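Local coordinates for DUF3845 domain-containing protein (PDB 3GF6) that is of unknown function but is a bacterial lipoprotein of all-beta fold from the gut anaerobe Bacteroides thetaiotaomicron, at residues 59-64 with 192-197. Sequence-based numbering, arbitrary orientation.
Sequences FMIDLK and LFINLA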
loop_
_atom_site.group_PDB
_atom_site.type_symbol
_atom_site.label_atom_id
_atom_site.label_comp_id
_atom_site.label_asym_id
_atom_site.label_seq_id
_atom_site.Cartn_x
_atom_site.Cartn_y
_atom_site.Cartn_z
ATOM N N PHE A 59 6.239 9.771 -2.532
ATOM C CA PHE A 59 5.090 9.743 -1.624
ATOM C C PHE A 59 4.545 8.376 -1.437
ATOM O O PHE A 59 4.860 7.463 -2.218
ATOM C CB PHE A 59 3.975 10.721 -2.053
ATOM C CG PHE A 59 3.508 10.546 -3.458
ATOM C CD1 PHE A 59 2.551 9.592 -3.802
ATOM C CD2 PHE A 59 4.032 11.327 -4.456
ATOM C CE1 PHE A 59 2.171 9.439 -5.164
ATOM C CE2 PHE A 59 3.635 11.182 -5.781
ATOM C CZ PHE A 59 2.695 10.257 -6.121
HETATM N N MSE A 60 3.769 8.206 -0.358
HETATM C CA MSE A 60 3.164 6.942 -0.108
HETATM C C MSE A 60 1.660 7.088 0.105
HETATM O O MSE A 60 1.151 8.181 0.361
HETATM C CB MSE A 60 3.845 6.209 1.066
HETATM C CG MSE A 60 3.681 6.896 2.319
HETATM SE SE MSE A 60 2.153 6.226 3.353
HETATM C CE MSE A 60 2.849 7.227 4.868
ATOM N N ILE A 61 0.985 5.952 -0.058
ATOM C CA ILE A 61 -0.470 5.905 0.034
ATOM C C ILE A 61 -0.830 4.994 1.202
ATOM O O ILE A 61 -0.360 3.835 1.322
ATOM C CB ILE A 61 -1.131 5.354 -1.252
ATOM C CG1 ILE A 61 -0.696 6.137 -2.484
ATOM C CG2 ILE A 61 -2.690 5.329 -1.089
ATOM C CD1 ILE A 61 -1.004 7.610 -2.422
ATOM N N ASP A 62 -1.673 5.513 2.095
ATOM C CA ASP A 62 -2.321 4.674 3.120
ATOM C C ASP A 62 -3.539 4.073 2.435
ATOM O O ASP A 62 -4.449 4.799 2.026
ATOM C CB ASP A 62 -2.785 5.483 4.343
ATOM C CG ASP A 62 -1.623 5.938 5.242
ATOM O OD1 ASP A 62 -0.454 5.576 5.029
ATOM O OD2 ASP A 62 -1.884 6.712 6.170
ATOM N N LEU A 63 -3.570 2.751 2.318
ATOM C CA LEU A 63 -4.607 2.066 1.535
ATOM C C LEU A 63 -5.807 1.745 2.416
ATOM O O LEU A 63 -5.683 1.094 3.461
ATOM C CB LEU A 63 -4.070 0.786 0.923
ATOM C CG LEU A 63 -3.067 1.020 -0.223
ATOM C CD1 LEU A 63 -2.379 -0.335 -0.465
ATOM C CD2 LEU A 63 -3.735 1.543 -1.465
ATOM N N LYS A 64 -6.971 2.218 1.990
ATOM C CA LYS A 64 -8.183 2.085 2.785
ATOM C C LYS A 64 -9.369 1.731 1.885
ATOM O O LYS A 64 -9.347 2.038 0.698
ATOM C CB LYS A 64 -8.488 3.400 3.532
ATOM C CG LYS A 64 -7.391 3.807 4.499
ATOM C CD LYS A 64 -7.753 5.072 5.295
ATOM C CE LYS A 64 -6.535 5.465 6.116
ATOM N NZ LYS A 64 -6.771 6.636 6.974
ATOM N N LEU A 192 0.981 1.716 -0.653
ATOM C CA LEU A 192 1.727 1.918 -1.892
ATOM C C LEU A 192 2.885 2.879 -1.617
ATOM O O LEU A 192 2.732 3.884 -0.895
ATOM C CB LEU A 192 0.880 2.519 -3.009
ATOM C CG LEU A 192 -0.336 1.738 -3.503
ATOM C CD1 LEU A 192 -1.054 2.527 -4.631
ATOM C CD2 LEU A 192 0.063 0.393 -4.005
ATOM N N PHE A 193 4.036 2.572 -2.188
ATOM C CA PHE A 193 5.204 3.448 -2.176
ATOM C C PHE A 193 5.518 3.857 -3.621
ATOM O O PHE A 193 5.566 2.976 -4.508
ATOM C CB PHE A 193 6.388 2.721 -1.493
ATOM C CG PHE A 193 6.170 2.487 -0.022
ATOM C CD1 PHE A 193 6.387 3.488 0.904
ATOM C CD2 PHE A 193 5.798 1.261 0.443
ATOM C CE1 PHE A 193 6.130 3.298 2.224
ATOM C CE2 PHE A 193 5.570 1.048 1.780
ATOM C CZ PHE A 193 5.796 2.060 2.693
ATOM N N ILE A 194 5.607 5.171 -3.856
ATOM C CA ILE A 194 5.698 5.747 -5.198
ATOM C C ILE A 194 6.810 6.783 -5.291
ATOM O O ILE A 194 7.076 7.513 -4.334
ATOM C CB ILE A 194 4.332 6.398 -5.629
ATOM C CG1 ILE A 194 3.261 5.337 -5.751
ATOM C CG2 ILE A 194 4.466 7.162 -7.010
ATOM C CD1 ILE A 194 1.830 5.918 -5.596
ATOM N N ASN A 195 7.458 6.880 -6.453
ATOM C CA ASN A 195 8.275 8.039 -6.754
ATOM C C ASN A 195 7.988 8.465 -8.192
ATOM O O ASN A 195 7.918 7.631 -9.063
ATOM C CB ASN A 195 9.778 7.775 -6.624
ATOM C CG ASN A 195 10.602 9.044 -6.849
ATOM O OD1 ASN A 195 10.318 10.086 -6.241
ATOM N ND2 ASN A 195 11.580 8.988 -7.774
ATOM N N LEU A 196 7.758 9.743 -8.404
ATOM C CA LEU A 196 7.649 10.275 -9.780
ATOM C C LEU A 196 8.869 11.108 -10.129
ATOM O O LEU A 196 9.399 11.834 -9.298
ATOM C CB LEU A 196 6.420 11.172 -9.933
ATOM C CG LEU A 196 5.097 10.685 -9.339
ATOM C CD1 LEU A 196 3.981 11.770 -9.463
ATOM C CD2 LEU A 196 4.652 9.370 -9.970
ATOM N N ALA A 197 9.297 10.998 -11.384
ATOM C CA ALA A 197 10.368 11.818 -11.952
ATOM C C ALA A 197 9.757 12.651 -13.058
ATOM O O ALA A 197 8.898 12.183 -13.801
ATOM C CB ALA A 197 11.525 10.909 -12.470
#
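Phe59 lies against Ile194, and Met60 against Phe193, where strands 56-62 and 187-198 pair as antiparallel neighbours in one sheet of this all-beta fold. Two hydrogen-bonded pairs, Phe59 with Ile194 (Ile194 N to Phe59 O 2.9 Å) and Ile61 with Leu192 (Ile61 N to Leu192 O 2.8 Å, N-H...O angle 163°), flank the non-hydrogen-bonded pair Met60 with Phe193. Chi1 of 54° sets Phe59 CG between the backbone N and the carbonyl carbon; the ring brings CE1 and CZ near Ile194 and CE2 near Leu196. Ile194 CB sits 4.3 Å from the ring centroid in an off-centre CH-pi contact, while Ile194 CD1 approaches CE1 of Phe59 to 3.6 Å. Leu196 CD1 instead meets the ring edge near its plane, 3.7 Å from Phe59 CE2. An alanine in place of Phe59 would probably leave Ile194 CD1 and Leu196 CD1 without their aromatic partner and open a gap beside them. On the same face, Ile61 and Leu192 run side by side, pointing the same way, CB to CB 3.9 Å; both also touch Leu207 of strand 203-219, which belongs to the other sheet. Leu63 crosses Leu192 at about a right angle, Leu63 CD2 lying 4.0 Å from Leu192 CG. On the opposite face, Met60 CB meets Phe193 CD1 at 3.7 Å.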